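PDB 4ES8: Epf from Streptococcus pyogenes, which acts as a cell-surface adhesin that binds to cells through an N-terminal domain containing a carbohydrate-binding module. Local coordinates for residues 129-134 against 157-162. Sequence-based numbering, arbitrary orientation.
With NA (sodium ion), chain F.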
loop_
_atom_site.group_PDB
_atom_site.type_symbol
_atom_site.label_atom_id
_atom_site.label_comp_id
_atom_site.label_asym_id
_atom_site.label_seq_id
_atom_site.Cartn_x
_atom_site.Cartn_y
_atom_site.Cartn_z
ATOM N N VAL A 129 -4.234 -6.848 -20.726
ATOM C CA VAL A 129 -4.400 -6.525 -19.319
ATOM C C VAL A 129 -3.407 -5.471 -18.867
ATOM O O VAL A 129 -2.248 -5.450 -19.310
ATOM C CB VAL A 129 -4.176 -7.880 -18.539
ATOM C CG1 VAL A 129 -4.119 -7.694 -17.019
ATOM C CG2 VAL A 129 -5.244 -8.918 -18.906
ATOM N N ASP A 130 -3.853 -4.645 -17.914
ATOM C CA ASP A 130 -2.996 -3.647 -17.264
ATOM C C ASP A 130 -3.253 -3.709 -15.761
ATOM O O ASP A 130 -4.349 -4.110 -15.337
ATOM C CB ASP A 130 -3.254 -2.223 -17.808
ATOM C CG ASP A 130 -2.204 -1.174 -17.413
ATOM O OD1 ASP A 130 -1.122 -1.563 -16.890
ATOM O OD2 ASP A 130 -2.474 0.031 -17.595
ATOM N N TYR A 131 -2.251 -3.332 -14.975
ATOM C CA TYR A 131 -2.336 -3.270 -13.502
ATOM C C TYR A 131 -1.911 -1.879 -13.074
ATOM O O TYR A 131 -0.825 -1.433 -13.448
ATOM C CB TYR A 131 -1.429 -4.295 -12.807
ATOM C CG TYR A 131 -1.470 -5.717 -13.331
ATOM C CD1 TYR A 131 -2.683 -6.395 -13.490
ATOM C CD2 TYR A 131 -0.295 -6.429 -13.557
ATOM C CE1 TYR A 131 -2.715 -7.731 -13.896
ATOM C CE2 TYR A 131 -0.317 -7.757 -13.959
ATOM C CZ TYR A 131 -1.530 -8.405 -14.135
ATOM O OH TYR A 131 -1.548 -9.712 -14.556
ATOM N N ARG A 132 -2.750 -1.204 -12.303
ATOM C CA ARG A 132 -2.421 0.134 -11.851
ATOM C C ARG A 132 -2.746 0.312 -10.401
ATOM O O ARG A 132 -3.491 -0.488 -9.847
ATOM C CB ARG A 132 -3.230 1.175 -12.658
ATOM C CG ARG A 132 -2.900 1.255 -14.155
ATOM C CD ARG A 132 -1.666 2.090 -14.447
ATOM N NE ARG A 132 -1.307 1.947 -15.858
ATOM C CZ ARG A 132 -0.238 2.516 -16.395
ATOM N NH1 ARG A 132 0.597 3.225 -15.638
ATOM N NH2 ARG A 132 0.031 2.350 -17.689
ATOM N N ILE A 133 -2.228 1.390 -9.797
ATOM C CA ILE A 133 -2.641 1.798 -8.454
ATOM C C ILE A 133 -3.605 2.966 -8.645
ATOM O O ILE A 133 -3.405 3.796 -9.544
ATOM C CB ILE A 133 -1.444 2.186 -7.548
ATOM C CG1 ILE A 133 -0.370 1.070 -7.543
ATOM C CG2 ILE A 133 -1.917 2.523 -6.109
ATOM C CD1 ILE A 133 -0.840 -0.300 -7.080
ATOM N N GLY A 134 -4.635 3.042 -7.813
ATOM C CA GLY A 134 -5.544 4.167 -7.921
ATOM C C GLY A 134 -6.151 4.546 -6.585
ATOM O O GLY A 134 -5.838 3.952 -5.549
ATOM N N VAL A 157 5.985 2.726 -8.927
ATOM C CA VAL A 157 5.216 1.489 -9.190
ATOM C C VAL A 157 6.056 0.551 -10.024
ATOM O O VAL A 157 6.661 0.976 -11.026
ATOM C CB VAL A 157 3.869 1.780 -9.873
ATOM C CG1 VAL A 157 3.097 0.476 -10.130
ATOM C CG2 VAL A 157 3.037 2.761 -9.044
ATOM N N LYS A 158 6.114 -0.726 -9.617
ATOM C CA LYS A 158 6.919 -1.700 -10.344
ATOM C C LYS A 158 6.262 -3.063 -10.304
ATOM O O LYS A 158 5.989 -3.583 -9.217
ATOM C CB LYS A 158 8.352 -1.785 -9.759
ATOM C CG LYS A 158 9.257 -2.864 -10.378
ATOM C CD LYS A 158 10.650 -2.884 -9.731
ATOM C CE LYS A 158 11.558 -3.980 -10.279
ATOM N NZ LYS A 158 12.901 -3.927 -9.628
ATOM N N ILE A 159 6.067 -3.661 -11.479
ATOM C CA ILE A 159 5.602 -5.045 -11.582
ATOM C C ILE A 159 6.845 -5.893 -11.776
ATOM O O ILE A 159 7.604 -5.632 -12.734
ATOM C CB ILE A 159 4.578 -5.335 -12.710
ATOM C CG1 ILE A 159 3.416 -4.303 -12.803
ATOM C CG2 ILE A 159 4.059 -6.782 -12.589
ATOM C CD1 ILE A 159 2.746 -4.332 -14.187
ATOM N N GLU A 160 7.072 -6.906 -10.916
ATOM C CA GLU A 160 8.253 -7.742 -11.143
ATOM C C GLU A 160 8.152 -8.413 -12.500
ATOM O O GLU A 160 7.137 -9.056 -12.811
ATOM C CB GLU A 160 8.437 -8.818 -10.041
ATOM C CG GLU A 160 8.725 -8.218 -8.676
ATOM C CD GLU A 160 10.024 -7.434 -8.604
ATOM O OE1 GLU A 160 11.083 -8.006 -8.956
ATOM O OE2 GLU A 160 9.978 -6.239 -8.235
ATOM N N GLY A 161 9.211 -8.244 -13.307
ATOM C CA GLY A 161 9.323 -8.922 -14.600
ATOM C C GLY A 161 8.448 -8.449 -15.744
ATOM O O GLY A 161 8.477 -9.049 -16.821
ATOM N N GLU A 162 7.614 -7.422 -15.516
ATOM C CA GLU A 162 6.672 -6.932 -16.543
ATOM C C GLU A 162 6.547 -5.436 -16.561
ATOM O O GLU A 162 6.990 -4.741 -15.637
ATOM C CB GLU A 162 5.230 -7.451 -16.298
ATOM C CG GLU A 162 5.121 -8.772 -15.622
ATOM C CD GLU A 162 3.845 -9.529 -15.873
ATOM O OE1 GLU A 162 2.747 -8.928 -15.916
ATOM O OE2 GLU A 162 3.952 -10.768 -15.918
HETATM NA NA NA F . 8.011 0.236 -13.490
HETATM O O HOH W 1 6.955 -2.477 -13.923
HETATM O O HOH W 2 6.013 0.776 -14.370
#
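Between I159 and E162 sits one water held three ways: it accepts from I159 N at 2.9 Å, donates to E162 O at 2.8 Å and binds the sodium ion at 2.9 Å. V157 O and a second water also bind the ion, which is thus tied to strand 154-159, at one edge of its sheet, through a single carbonyl of 157-162. That sheet forms one layer of a beta-sandwich, probably that of the carbohydrate-binding module; strand 127-135, in the other layer, pairs with 186-194. The contact packs the two layers together near an edge, with Y131 and I133 reaching across to I159 and V157 on strands that run in opposite directions. The nearly extended second torsion of I159 (chi2 160°) carries its CD1 to the edge of the Y131 ring, near the ring plane, 3.7 Å from CD2. Beyond I159 the chain folds through a type II turn, with G161 at positive phi, and returns E162 to the same ring. Its carboxylate lies only 15° from parallel to the ring, and OE1 stands 3.8 Å from Y131 CE2. R169 ties these two together, salt-bridged to E162 OE1 and making a cation-pi contact with Y131; K174 takes OE2, while Q120 holds the tyrosine OH. Further along, with F178 touching both residues, I133 CG1 meets V157 CG2 at 4.1 Å.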